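Local coordinates for phosphoribosylaminoimidazole-succinocarboxamide synthase (Thermotoga maritima, PDB 1KUT), which catalyses the ATP-driven joining of L-aspartate to carboxyaminoimidazole ribonucleotide, giving SAICAR in de novo purine biosynthesis, at residues E157-A162 with F192-K197; I187-F192 with R218-L223; V85-L88 with G92-V95; I49-L54 with T61-Y66. All coordinates share one frame; numbering follows the deposited sequence.

Contact 1: E157-A162 with F192-K197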
loop_
_atom_site.group_PDB
_atom_site.type_symbol
_atom_site.label_atom_id
_atom_site.label_comp_id
_atom_site.label_asym_id
_atom_site.label_seq_id
_atom_site.Cartn_x
_atom_site.Cartn_y
_atom_site.Cartn_z
ATOM N N GLU B 157 -10.436 -0.694 -24.773
ATOM C CA GLU B 157 -10.757 -1.064 -26.153
ATOM C C GLU B 157 -11.774 -0.092 -26.738
ATOM O O GLU B 157 -11.822 0.144 -27.953
ATOM C CB GLU B 157 -11.301 -2.494 -26.186
ATOM C CG GLU B 157 -10.344 -3.482 -25.550
ATOM C CD GLU B 157 -11.024 -4.769 -25.112
ATOM O OE1 GLU B 157 -12.091 -4.681 -24.458
ATOM O OE2 GLU B 157 -10.489 -5.864 -25.407
ATOM N N PHE B 158 -12.580 0.472 -25.852
ATOM C CA PHE B 158 -13.597 1.437 -26.223
ATOM C C PHE B 158 -12.961 2.699 -26.814
ATOM O O PHE B 158 -13.227 3.056 -27.965
ATOM C CB PHE B 158 -14.411 1.814 -24.989
ATOM C CG PHE B 158 -15.543 2.735 -25.281
ATOM C CD1 PHE B 158 -16.723 2.248 -25.831
ATOM C CD2 PHE B 158 -15.425 4.098 -25.032
ATOM C CE1 PHE B 158 -17.778 3.109 -26.130
ATOM C CE2 PHE B 158 -16.467 4.969 -25.328
ATOM C CZ PHE B 158 -17.648 4.476 -25.877
ATOM N N PHE B 159 -12.124 3.367 -26.022
ATOM C CA PHE B 159 -11.455 4.599 -26.452
ATOM C C PHE B 159 -10.460 4.342 -27.567
ATOM O O PHE B 159 -10.080 5.254 -28.308
ATOM C CB PHE B 159 -10.724 5.244 -25.277
ATOM C CG PHE B 159 -11.634 5.705 -24.192
ATOM C CD1 PHE B 159 -12.557 6.718 -24.429
ATOM C CD2 PHE B 159 -11.594 5.107 -22.934
ATOM C CE1 PHE B 159 -13.436 7.133 -23.426
ATOM C CE2 PHE B 159 -12.467 5.512 -21.925
ATOM C CZ PHE B 159 -13.390 6.528 -22.171
ATOM N N GLU B 160 -10.037 3.090 -27.664
ATOM C CA GLU B 160 -9.087 2.649 -28.669
ATOM C C GLU B 160 -9.651 2.947 -30.062
ATOM O O GLU B 160 -8.933 3.390 -30.963
ATOM C CB GLU B 160 -8.861 1.149 -28.479
ATOM C CG GLU B 160 -7.672 0.568 -29.205
ATOM C CD GLU B 160 -7.379 -0.864 -28.776
ATOM O OE1 GLU B 160 -8.233 -1.753 -29.024
ATOM O OE2 GLU B 160 -6.293 -1.089 -28.184
ATOM N N ARG B 161 -10.949 2.719 -30.230
ATOM C CA ARG B 161 -11.595 2.961 -31.512
ATOM C C ARG B 161 -11.383 4.398 -31.983
ATOM O O ARG B 161 -11.455 4.677 -33.180
ATOM C CB ARG B 161 -13.094 2.706 -31.420
ATOM C CG ARG B 161 -13.510 1.303 -31.061
ATOM C CD ARG B 161 -15.031 1.255 -31.076
ATOM N NE ARG B 161 -15.588 0.128 -30.340
ATOM C CZ ARG B 161 -16.878 0.016 -30.032
ATOM N NH1 ARG B 161 -17.728 0.969 -30.406
ATOM N NH2 ARG B 161 -17.317 -1.033 -29.344
ATOM N N ALA B 162 -11.137 5.306 -31.039
ATOM C CA ALA B 162 -10.930 6.721 -31.345
ATOM C C ALA B 162 -9.463 7.136 -31.268
ATOM O O ALA B 162 -9.141 8.327 -31.316
ATOM C CB ALA B 162 -11.746 7.567 -30.386
ATOM N N PHE B 192 -10.472 9.390 -14.606
ATOM C CA PHE B 192 -9.531 8.728 -15.484
ATOM C C PHE B 192 -8.709 9.734 -16.274
ATOM O O PHE B 192 -9.111 10.897 -16.425
ATOM C CB PHE B 192 -10.260 7.746 -16.420
ATOM C CG PHE B 192 -11.229 8.386 -17.395
ATOM C CD1 PHE B 192 -10.782 9.240 -18.409
ATOM C CD2 PHE B 192 -12.580 8.038 -17.372
ATOM C CE1 PHE B 192 -11.656 9.728 -19.387
ATOM C CE2 PHE B 192 -13.470 8.521 -18.350
ATOM C CZ PHE B 192 -12.999 9.367 -19.362
ATOM N N ARG B 193 -7.550 9.270 -16.739
ATOM C CA ARG B 193 -6.600 10.048 -17.533
ATOM C C ARG B 193 -6.611 9.412 -18.917
ATOM O O ARG B 193 -6.210 8.255 -19.075
ATOM C CB ARG B 193 -5.187 9.925 -16.957
ATOM C CG ARG B 193 -4.979 10.479 -15.555
ATOM C CD ARG B 193 -3.559 10.122 -15.098
ATOM N NE ARG B 193 -3.009 10.971 -14.042
ATOM C CZ ARG B 193 -3.570 11.163 -12.852
ATOM N NH1 ARG B 193 -4.721 10.574 -12.549
ATOM N NH2 ARG B 193 -2.963 11.926 -11.953
ATOM N N LEU B 194 -7.069 10.158 -19.913
ATOM C CA LEU B 194 -7.152 9.632 -21.267
ATOM C C LEU B 194 -6.326 10.518 -22.183
ATOM O O LEU B 194 -6.439 11.744 -22.133
ATOM C CB LEU B 194 -8.608 9.621 -21.718
ATOM C CG LEU B 194 -8.906 8.980 -23.066
ATOM C CD1 LEU B 194 -9.058 7.476 -22.887
ATOM C CD2 LEU B 194 -10.180 9.598 -23.647
ATOM N N ARG B 195 -5.504 9.906 -23.025
ATOM C CA ARG B 195 -4.657 10.690 -23.904
ATOM C C ARG B 195 -4.661 10.268 -25.362
ATOM O O ARG B 195 -4.916 9.113 -25.694
ATOM C CB ARG B 195 -3.227 10.661 -23.382
ATOM C CG ARG B 195 -2.290 11.615 -24.088
ATOM C CD ARG B 195 -1.071 11.850 -23.232
ATOM N NE ARG B 195 -1.460 12.010 -21.832
ATOM C CZ ARG B 195 -2.352 12.897 -21.391
ATOM N NH1 ARG B 195 -2.950 13.721 -22.245
ATOM N NH2 ARG B 195 -2.657 12.944 -20.096
ATOM N N LYS B 196 -4.357 11.230 -26.225
ATOM C CA LYS B 196 -4.300 11.009 -27.665
ATOM C C LYS B 196 -3.271 9.939 -28.012
ATOM O O LYS B 196 -2.176 9.919 -27.456
ATOM C CB LYS B 196 -3.929 12.307 -28.384
ATOM C CG LYS B 196 -4.547 12.417 -29.769
ATOM C CD LYS B 196 -6.057 12.646 -29.673
ATOM C CE LYS B 196 -6.737 12.571 -31.038
ATOM N NZ LYS B 196 -6.684 11.183 -31.603
ATOM N N LYS B 197 -3.632 9.057 -28.941
ATOM C CA LYS B 197 -2.753 7.975 -29.382
ATOM C C LYS B 197 -1.332 8.452 -29.703
ATOM O O LYS B 197 -1.116 9.169 -30.685
ATOM C CB LYS B 197 -3.353 7.289 -30.610
#

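Contact 2: I187-F192 with R218-L223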
loop_
_atom_site.group_PDB
_atom_site.type_symbol
_atom_site.label_atom_id
_atom_site.label_comp_id
_atom_site.label_asym_id
_atom_site.label_seq_id
_atom_site.Cartn_x
_atom_site.Cartn_y
_atom_site.Cartn_z
ATOM N N ILE B 187 -17.696 7.710 -14.038
ATOM C CA ILE B 187 -16.665 7.426 -15.018
ATOM C C ILE B 187 -16.554 8.630 -15.939
ATOM O O ILE B 187 -17.251 8.723 -16.950
ATOM C CB ILE B 187 -16.987 6.190 -15.876
ATOM C CG1 ILE B 187 -17.208 4.959 -15.003
ATOM C CG2 ILE B 187 -15.815 5.897 -16.775
ATOM C CD1 ILE B 187 -17.481 3.695 -15.814
ATOM N N SER B 188 -15.664 9.557 -15.598
ATOM C CA SER B 188 -15.501 10.752 -16.411
ATOM C C SER B 188 -14.084 11.256 -16.276
ATOM O O SER B 188 -13.273 10.641 -15.590
ATOM C CB SER B 188 -16.468 11.830 -15.930
ATOM O OG SER B 188 -16.118 12.237 -14.609
ATOM N N PRO B 189 -13.762 12.383 -16.943
ATOM C CA PRO B 189 -12.409 12.939 -16.852
ATOM C C PRO B 189 -11.985 13.124 -15.411
ATOM O O PRO B 189 -10.796 13.207 -15.113
ATOM C CB PRO B 189 -12.526 14.249 -17.625
ATOM C CG PRO B 189 -13.442 13.839 -18.764
ATOM C CD PRO B 189 -14.528 13.054 -18.011
ATOM N N ASP B 190 -12.954 13.182 -14.502
ATOM C CA ASP B 190 -12.624 13.325 -13.087
ATOM C C ASP B 190 -12.019 12.033 -12.503
ATOM O O ASP B 190 -11.323 12.080 -11.494
ATOM C CB ASP B 190 -13.872 13.669 -12.269
ATOM C CG ASP B 190 -14.242 15.135 -12.332
ATOM O OD1 ASP B 190 -15.127 15.544 -11.555
ATOM O OD2 ASP B 190 -13.669 15.880 -13.145
ATOM N N THR B 191 -12.274 10.884 -13.131
ATOM C CA THR B 191 -11.790 9.610 -12.594
ATOM C C THR B 191 -10.817 8.838 -13.452
ATOM O O THR B 191 -10.393 7.736 -13.081
ATOM C CB THR B 191 -12.975 8.648 -12.265
ATOM O OG1 THR B 191 -13.779 8.457 -13.437
ATOM C CG2 THR B 191 -13.851 9.222 -11.169
ATOM N N PHE B 192 -10.472 9.390 -14.606
ATOM C CA PHE B 192 -9.531 8.728 -15.484
ATOM C C PHE B 192 -8.709 9.734 -16.274
ATOM O O PHE B 192 -9.111 10.897 -16.425
ATOM C CB PHE B 192 -10.260 7.746 -16.420
ATOM C CG PHE B 192 -11.229 8.386 -17.395
ATOM C CD1 PHE B 192 -10.782 9.240 -18.409
ATOM C CD2 PHE B 192 -12.580 8.038 -17.372
ATOM C CE1 PHE B 192 -11.656 9.728 -19.387
ATOM C CE2 PHE B 192 -13.470 8.521 -18.350
ATOM C CZ PHE B 192 -12.999 9.367 -19.362
ATOM N N ARG B 218 -15.667 18.400 -22.588
ATOM C CA ARG B 218 -16.501 18.485 -23.771
ATOM C C ARG B 218 -15.993 17.495 -24.805
ATOM O O ARG B 218 -16.781 16.760 -25.403
ATOM C CB ARG B 218 -16.494 19.908 -24.345
ATOM C CG ARG B 218 -17.188 20.956 -23.463
ATOM C CD ARG B 218 -17.442 22.251 -24.235
ATOM N NE ARG B 218 -16.225 22.734 -24.891
ATOM C CZ ARG B 218 -15.367 23.612 -24.368
ATOM N NH1 ARG B 218 -15.579 24.135 -23.164
ATOM N NH2 ARG B 218 -14.276 23.951 -25.051
ATOM N N GLU B 219 -14.674 17.463 -25.001
ATOM C CA GLU B 219 -14.064 16.550 -25.969
ATOM C C GLU B 219 -14.333 15.086 -25.613
ATOM O O GLU B 219 -14.698 14.289 -26.478
ATOM C CB GLU B 219 -12.550 16.817 -26.080
ATOM C CG GLU B 219 -12.202 18.077 -26.895
ATOM C CD GLU B 219 -10.696 18.347 -27.014
ATOM O OE1 GLU B 219 -10.317 19.369 -27.635
ATOM O OE2 GLU B 219 -9.891 17.546 -26.489
ATOM N N VAL B 220 -14.156 14.725 -24.345
ATOM C CA VAL B 220 -14.431 13.342 -23.923
ATOM C C VAL B 220 -15.883 12.965 -24.235
ATOM O O VAL B 220 -16.146 11.933 -24.859
ATOM C CB VAL B 220 -14.182 13.138 -22.407
ATOM C CG1 VAL B 220 -14.657 11.752 -21.978
ATOM C CG2 VAL B 220 -12.705 13.290 -22.106
ATOM N N LEU B 221 -16.825 13.803 -23.816
ATOM C CA LEU B 221 -18.230 13.521 -24.083
ATOM C C LEU B 221 -18.498 13.278 -25.568
ATOM O O LEU B 221 -19.015 12.216 -25.936
ATOM C CB LEU B 221 -19.131 14.662 -23.589
ATOM C CG LEU B 221 -20.640 14.437 -23.799
ATOM C CD1 LEU B 221 -21.061 13.107 -23.181
ATOM C CD2 LEU B 221 -21.441 15.585 -23.174
ATOM N N GLU B 222 -18.145 14.248 -26.416
ATOM C CA GLU B 222 -18.375 14.118 -27.861
ATOM C C GLU B 222 -17.803 12.799 -28.344
ATOM O O GLU B 222 -18.392 12.094 -29.156
ATOM C CB GLU B 222 -17.707 15.260 -28.620
ATOM C CG GLU B 222 -17.992 16.643 -28.042
ATOM C CD GLU B 222 -17.293 17.769 -28.818
ATOM O OE1 GLU B 222 -16.048 17.694 -29.015
ATOM O OE2 GLU B 222 -17.996 18.728 -29.225
ATOM N N LEU B 223 -16.630 12.479 -27.834
ATOM C CA LEU B 223 -15.954 11.243 -28.177
ATOM C C LEU B 223 -16.834 10.046 -27.806
ATOM O O LEU B 223 -17.069 9.161 -28.624
ATOM C CB LEU B 223 -14.625 11.202 -27.433
ATOM C CG LEU B 223 -13.731 9.985 -27.583
ATOM C CD1 LEU B 223 -12.331 10.367 -27.168
ATOM C CD2 LEU B 223 -14.260 8.856 -26.721
#

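Contact 3: V85-L88 with G92-V95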
loop_
_atom_site.group_PDB
_atom_site.type_symbol
_atom_site.label_atom_id
_atom_site.label_comp_id
_atom_site.label_asym_id
_atom_site.label_seq_id
_atom_site.Cartn_x
_atom_site.Cartn_y
_atom_site.Cartn_z
ATOM N N VAL B 85 -7.755 1.810 -8.014
ATOM C CA VAL B 85 -7.111 2.393 -9.167
ATOM C C VAL B 85 -6.415 1.356 -10.030
ATOM O O VAL B 85 -5.704 0.480 -9.522
ATOM C CB VAL B 85 -6.070 3.435 -8.712
ATOM C CG1 VAL B 85 -5.369 4.051 -9.916
ATOM C CG2 VAL B 85 -6.751 4.508 -7.868
ATOM N N VAL B 86 -6.632 1.448 -11.340
ATOM C CA VAL B 86 -5.975 0.546 -12.262
ATOM C C VAL B 86 -5.051 1.400 -13.115
ATOM O O VAL B 86 -5.467 2.434 -13.671
ATOM C CB VAL B 86 -6.976 -0.189 -13.163
ATOM C CG1 VAL B 86 -6.230 -1.120 -14.103
ATOM C CG2 VAL B 86 -7.945 -0.994 -12.314
ATOM N N ARG B 87 -3.790 0.997 -13.210
ATOM C CA ARG B 87 -2.850 1.753 -14.011
ATOM C C ARG B 87 -2.406 0.926 -15.197
ATOM O O ARG B 87 -2.090 -0.252 -15.056
ATOM C CB ARG B 87 -1.630 2.149 -13.179
ATOM C CG ARG B 87 -1.968 3.060 -12.012
ATOM C CD ARG B 87 -0.784 3.248 -11.105
ATOM N NE ARG B 87 -1.191 3.874 -9.852
ATOM C CZ ARG B 87 -1.535 5.152 -9.723
ATOM N NH1 ARG B 87 -1.515 5.957 -10.775
ATOM N NH2 ARG B 87 -1.910 5.618 -8.537
ATOM N N LEU B 88 -2.407 1.561 -16.368
ATOM C CA LEU B 88 -1.988 0.935 -17.603
ATOM C C LEU B 88 -0.671 1.587 -18.000
ATOM O O LEU B 88 0.160 0.978 -18.673
ATOM C CB LEU B 88 -3.036 1.181 -18.694
ATOM C CG LEU B 88 -4.013 0.054 -19.047
ATOM C CD1 LEU B 88 -4.467 -0.658 -17.814
ATOM C CD2 LEU B 88 -5.195 0.634 -19.803
ATOM N N GLY B 92 1.169 10.212 -12.536
ATOM C CA GLY B 92 0.764 10.721 -11.233
ATOM C C GLY B 92 1.547 10.307 -9.995
ATOM O O GLY B 92 2.778 10.398 -9.952
ATOM N N SER B 93 0.815 9.870 -8.973
ATOM C CA SER B 93 1.413 9.453 -7.719
ATOM C C SER B 93 2.271 8.217 -7.938
ATOM O O SER B 93 3.070 7.840 -7.067
ATOM C CB SER B 93 0.323 9.123 -6.710
ATOM O OG SER B 93 -0.345 7.927 -7.085
ATOM N N PHE B 94 2.111 7.576 -9.093
ATOM C CA PHE B 94 2.902 6.387 -9.355
ATOM C C PHE B 94 4.337 6.754 -9.677
ATOM O O PHE B 94 5.255 6.058 -9.265
ATOM C CB PHE B 94 2.328 5.557 -10.504
ATOM C CG PHE B 94 3.038 4.232 -10.696
ATOM C CD1 PHE B 94 2.647 3.107 -9.974
ATOM C CD2 PHE B 94 4.132 4.129 -11.559
ATOM C CE1 PHE B 94 3.335 1.906 -10.108
ATOM C CE2 PHE B 94 4.828 2.933 -11.700
ATOM C CZ PHE B 94 4.433 1.820 -10.978
ATOM N N VAL B 95 4.541 7.830 -10.427
ATOM C CA VAL B 95 5.903 8.231 -10.750
ATOM C C VAL B 95 6.555 8.892 -9.537
ATOM O O VAL B 95 7.755 8.754 -9.305
ATOM C CB VAL B 95 5.943 9.179 -11.967
ATOM C CG1 VAL B 95 5.638 8.390 -13.238
ATOM C CG2 VAL B 95 4.926 10.305 -11.798
#

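Contact 4: I49-L54 with T61-Y66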
loop_
_atom_site.group_PDB
_atom_site.type_symbol
_atom_site.label_atom_id
_atom_site.label_comp_id
_atom_site.label_asym_id
_atom_site.label_seq_id
_atom_site.Cartn_x
_atom_site.Cartn_y
_atom_site.Cartn_z
ATOM N N ILE B 49 -23.121 6.864 -20.535
ATOM C CA ILE B 49 -22.742 6.243 -21.796
ATOM C C ILE B 49 -21.761 5.108 -21.505
ATOM O O ILE B 49 -21.979 3.961 -21.877
ATOM C CB ILE B 49 -22.071 7.289 -22.723
ATOM C CG1 ILE B 49 -23.141 8.250 -23.247
ATOM C CG2 ILE B 49 -21.277 6.599 -23.829
ATOM C CD1 ILE B 49 -22.645 9.199 -24.308
ATOM N N LEU B 50 -20.669 5.431 -20.833
ATOM C CA LEU B 50 -19.684 4.419 -20.495
ATOM C C LEU B 50 -20.291 3.228 -19.712
ATOM O O LEU B 50 -20.105 2.074 -20.096
ATOM C CB LEU B 50 -18.538 5.066 -19.708
ATOM C CG LEU B 50 -17.333 5.666 -20.463
ATOM C CD1 LEU B 50 -17.568 5.711 -21.975
ATOM C CD2 LEU B 50 -17.014 7.048 -19.900
HETATM N N MSE B 51 -21.032 3.499 -18.640
HETATM C CA MSE B 51 -21.628 2.426 -17.825
HETATM C C MSE B 51 -22.654 1.567 -18.553
HETATM O O MSE B 51 -22.808 0.376 -18.250
HETATM C CB MSE B 51 -22.273 3.006 -16.572
HETATM C CG MSE B 51 -21.285 3.621 -15.622
HETATM SE SE MSE B 51 -22.084 3.728 -13.874
HETATM C CE MSE B 51 -23.476 4.992 -14.197
ATOM N N LYS B 52 -23.364 2.178 -19.499
ATOM C CA LYS B 52 -24.348 1.468 -20.313
ATOM C C LYS B 52 -23.566 0.450 -21.158
ATOM O O LYS B 52 -23.921 -0.728 -21.240
ATOM C CB LYS B 52 -25.079 2.462 -21.222
ATOM C CG LYS B 52 -26.207 1.864 -22.050
ATOM C CD LYS B 52 -27.350 1.384 -21.158
ATOM C CE LYS B 52 -28.501 0.817 -21.985
ATOM N NZ LYS B 52 -29.461 0.047 -21.130
ATOM N N TYR B 53 -22.483 0.920 -21.767
ATOM C CA TYR B 53 -21.612 0.079 -22.587
ATOM C C TYR B 53 -21.101 -1.121 -21.792
ATOM O O TYR B 53 -21.048 -2.239 -22.293
ATOM C CB TYR B 53 -20.425 0.918 -23.062
ATOM C CG TYR B 53 -19.278 0.144 -23.665
ATOM C CD1 TYR B 53 -19.364 -0.393 -24.953
ATOM C CD2 TYR B 53 -18.082 -0.007 -22.962
ATOM C CE1 TYR B 53 -18.273 -1.061 -25.533
ATOM C CE2 TYR B 53 -16.998 -0.668 -23.519
ATOM C CZ TYR B 53 -17.094 -1.193 -24.807
ATOM O OH TYR B 53 -16.001 -1.842 -25.354
ATOM N N LEU B 54 -20.699 -0.856 -20.556
ATOM C CA LEU B 54 -20.181 -1.861 -19.639
ATOM C C LEU B 54 -21.252 -2.879 -19.221
ATOM O O LEU B 54 -21.011 -4.095 -19.238
ATOM C CB LEU B 54 -19.642 -1.158 -18.389
ATOM C CG LEU B 54 -18.147 -0.829 -18.225
ATOM C CD1 LEU B 54 -17.505 -0.550 -19.562
ATOM C CD2 LEU B 54 -18.006 0.359 -17.266
ATOM N N THR B 61 -23.149 -2.592 -12.864
ATOM C CA THR B 61 -22.921 -1.206 -12.468
ATOM C C THR B 61 -24.246 -0.735 -11.875
ATOM O O THR B 61 -25.287 -1.361 -12.104
ATOM C CB THR B 61 -22.510 -0.306 -13.663
ATOM O OG1 THR B 61 -23.664 0.087 -14.405
ATOM C CG2 THR B 61 -21.566 -1.060 -14.595
ATOM N N HIS B 62 -24.217 0.355 -11.115
ATOM C CA HIS B 62 -25.428 0.843 -10.469
ATOM C C HIS B 62 -26.341 1.738 -11.313
ATOM O O HIS B 62 -27.396 2.161 -10.837
ATOM C CB HIS B 62 -25.054 1.527 -9.124
ATOM C CG HIS B 62 -24.408 2.880 -9.255
ATOM N ND1 HIS B 62 -23.725 3.290 -10.385
ATOM C CD2 HIS B 62 -24.305 3.898 -8.365
ATOM C CE1 HIS B 62 -23.231 4.500 -10.185
ATOM N NE2 HIS B 62 -23.567 4.889 -8.966
ATOM N N LEU B 63 -25.962 2.007 -12.566
ATOM C CA LEU B 63 -26.789 2.859 -13.421
ATOM C C LEU B 63 -28.108 2.232 -13.857
ATOM O O LEU B 63 -28.134 1.133 -14.427
ATOM C CB LEU B 63 -26.038 3.282 -14.691
ATOM C CG LEU B 63 -26.884 3.958 -15.796
ATOM C CD1 LEU B 63 -27.404 5.317 -15.296
ATOM C CD2 LEU B 63 -26.060 4.151 -17.086
ATOM N N VAL B 64 -29.211 2.926 -13.590
ATOM C CA VAL B 64 -30.490 2.424 -14.054
ATOM C C VAL B 64 -30.801 3.202 -15.336
ATOM O O VAL B 64 -31.156 2.604 -16.347
ATOM C CB VAL B 64 -31.610 2.609 -13.010
ATOM C CG1 VAL B 64 -32.968 2.162 -13.619
ATOM C CG2 VAL B 64 -31.282 1.784 -11.753
ATOM N N GLU B 65 -30.640 4.526 -15.304
ATOM C CA GLU B 65 -30.875 5.344 -16.494
ATOM C C GLU B 65 -30.393 6.770 -16.318
ATOM O O GLU B 65 -30.176 7.229 -15.190
ATOM C CB GLU B 65 -32.367 5.356 -16.881
ATOM C CG GLU B 65 -33.306 6.098 -15.939
ATOM C CD GLU B 65 -34.709 6.309 -16.546
ATOM O OE1 GLU B 65 -35.706 6.317 -15.779
ATOM O OE2 GLU B 65 -34.817 6.481 -17.790
ATOM N N TYR B 66 -30.225 7.478 -17.432
ATOM C CA TYR B 66 -29.770 8.864 -17.396
ATOM C C TYR B 66 -30.968 9.807 -17.420
ATOM O O TYR B 66 -31.847 9.677 -18.264
ATOM C CB TYR B 66 -28.842 9.145 -18.587
ATOM C CG TYR B 66 -28.453 10.603 -18.785
ATOM C CD1 TYR B 66 -28.017 11.390 -17.722
ATOM C CD2 TYR B 66 -28.488 11.182 -20.057
ATOM C CE1 TYR B 66 -27.625 12.722 -17.925
ATOM C CE2 TYR B 66 -28.096 12.495 -20.270
ATOM C CZ TYR B 66 -27.667 13.261 -19.206
ATOM O OH TYR B 66 -27.249 14.558 -19.437
#

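Contact 1: E157-A162 with F192-K197
Phe159 meets Leu194 and Phe192 where the last turn of helix 138-160 packs against strand 192-196, a helix lying on an antiparallel sheet in which the strand pairs with 164-175. The ring face turned from the strand is backed by Phe158 CD2, 3.9 Å above the plane. The opposite face takes Leu194, whose CD1 makes a CH-pi contact 3.7 Å from the ring centroid and 27° off its normal. With CG anti to the backbone N (chi1 -174°), Leu194 sends both methyls to the helix, CD2 coming 3.8 Å from Phe159 CD1. At the far end of the ring, Phe159 CZ touches Phe192 CZ at 4.0 Å, the planes inclined at 54°. A large flat side chain suits this place because it offers a methyl its face and still reaches a second ring with CZ. Were Phe159 cut back to alanine, Leu194 CD1 would probably lose its aromatic face and Phe192 CZ its neighbour, with a gap left between helix and strand. Farther on, the carbonyl of Ala162 lies near the exposed Lys196, which also makes a cation-pi contact with Phe164; the bent lysine chain brings NZ to 3.8 Å from Ala162 O.

Contact 2: I187-F192 with R218-L223
Pro189 and Val220 point straight at each other, and the tight part of the contact is theirs: Pro189 CG sits 3.5 Å from Val220 CG2, closer than carbons usually approach, and 3.8 Å from Val220 CB. The second valine methyl works in another direction. Placed anti to the backbone N (chi1 172°), Val220 CG1 touches Phe192 CZ at 3.9 Å, arriving at the ring's edge near its plane. A branched residue suits this spot on helix 214-229, since one short side chain can send a methyl to each of two partners on the loop.

What presents those partners is a type I beta turn over residues 188-191, leading directly into strand 192-196. Ser188 O accepts the amide of Thr191 N at 2.7 Å, and Thr191 OG1 in turn accepts Ser188 N at 3.1 Å with an N-H...O angle of 157°. Proline fits the second position of such a turn, its fixed phi being the one required. The turn also folds back over Phe192, so that Ser188 O lies 3.2 Å above one face of the ring.

Toward solvent the interface loosens and polar residues take over. Asp190 pairs with Lys39 in a salt bridge, and its OD2 is hydrogen-bonded to Tyr217 OH. On the helix, Glu219 and Arg218, both partly exposed, form salt bridges with Arg208 and Asp212 respectively.

Contact 3: V85-L88 with G92-V95
With chi1 at -63°, Arg87 sets its CG anti to the carbonyl carbon, and a chain extended from there to NE carries the guanidinium across to Phe94, whose own chi1 of -173° turns its ring back toward the arginine. The two side chains meet at an angle: Arg87 CD lies 3.6 Å from Phe94 CD1, and the guanidinium and ring planes are 37° apart. It is Phe94 CB, not the ring, that lies over the guanidinium, 3.6 Å above its plane, while Val85 CG1 covers the opposite face at 3.9 Å above the centre. Ser93 OG approaches from an oblique direction, 3.1 Å from Arg87 NH2. This joins the end of strand 78-87 to the first turn of helix 93-98, in the connection to antiparallel strand 105-115.

Arginine suits a place needing a long apolar stem and a charged end: CD packs on the phenylalanine, and NE forms a salt bridge with Glu112 that links the paired strands. With carbon over both faces of the buried guanidinium, polar partners must come round its rim; Glu112 probably offsets the charge, and nearby Arg97 probably makes that pairing matter more.

Contact 4: I49-L54 with T61-Y66
Met51, present as selenomethionine, crosses His62 and Leu63 from the helix side, and how it lies against each sets the geometry of the contact. Its SE comes to the imidazole in the ring plane, 4.8 Å from the centroid and 89° off the normal, so the selenium meets an edge instead of a face and stands 3.9 Å from both His62 ND1 and His62 CE1. The CB of His62 is directed away from the helix; the first torsion, 74°, swings the ring back to reach the selenium. Beyond SE the chain bends at chi3 toward Leu63, where the placing of CE is doubtful. Leu63 replies with CD2, 4.0 Å from Met51 CB and 4.1 Å from Lys52 N. Thr61 uses both branches: OG1 lies 3.9 Å from Met51 CB, and CG2 4.3 Å from Leu54 CB.

These residues join helix 39-55 to strand 63-67, an outermost strand of the five-stranded antiparallel sheet, where Val64 and Glu65 both face Lys73 in a classic beta bulge. The flexible, unbranched methionine suits a helix lying over a chain that is only beginning its strand, for it can follow both partners. A serine in place of His62 would probably leave the selenium without its aromatic edge and open a gap beside it.

Contacts across the interface are mainly van der Waals, with a selenium-aromatic edge contact, while the hydroxyl of Thr61 bonds to Ser55 OG, which also bonds Met51 O; polarity is thus met at the helix end and packing does the joining.

Contacts 1 and 2 share Phe192 and form one continuous packing layer, with Phe159 CD1 3.6 Å from Leu223 CD2; contact 2 is fully buried, whereas contact 1 runs out to solvent at its lysine end. Contact 4 lies on the other sheet yet joins the same interior, since Leu50 and Met51 of helix 39-55 touch Ile187 and Leu50 also reaches Phe158. Contact 3 is more remote, its centre about 25 Å from that of contact 4, but touches contact 1 where Arg193 NH2 comes 4.0 Å from Gly92 CA. Rings, methyls and selenium pack helices on a strand (contact 1), a turn (contact 2) and the start of an edge strand (contact 4), while contact 3 buries a guanidinium.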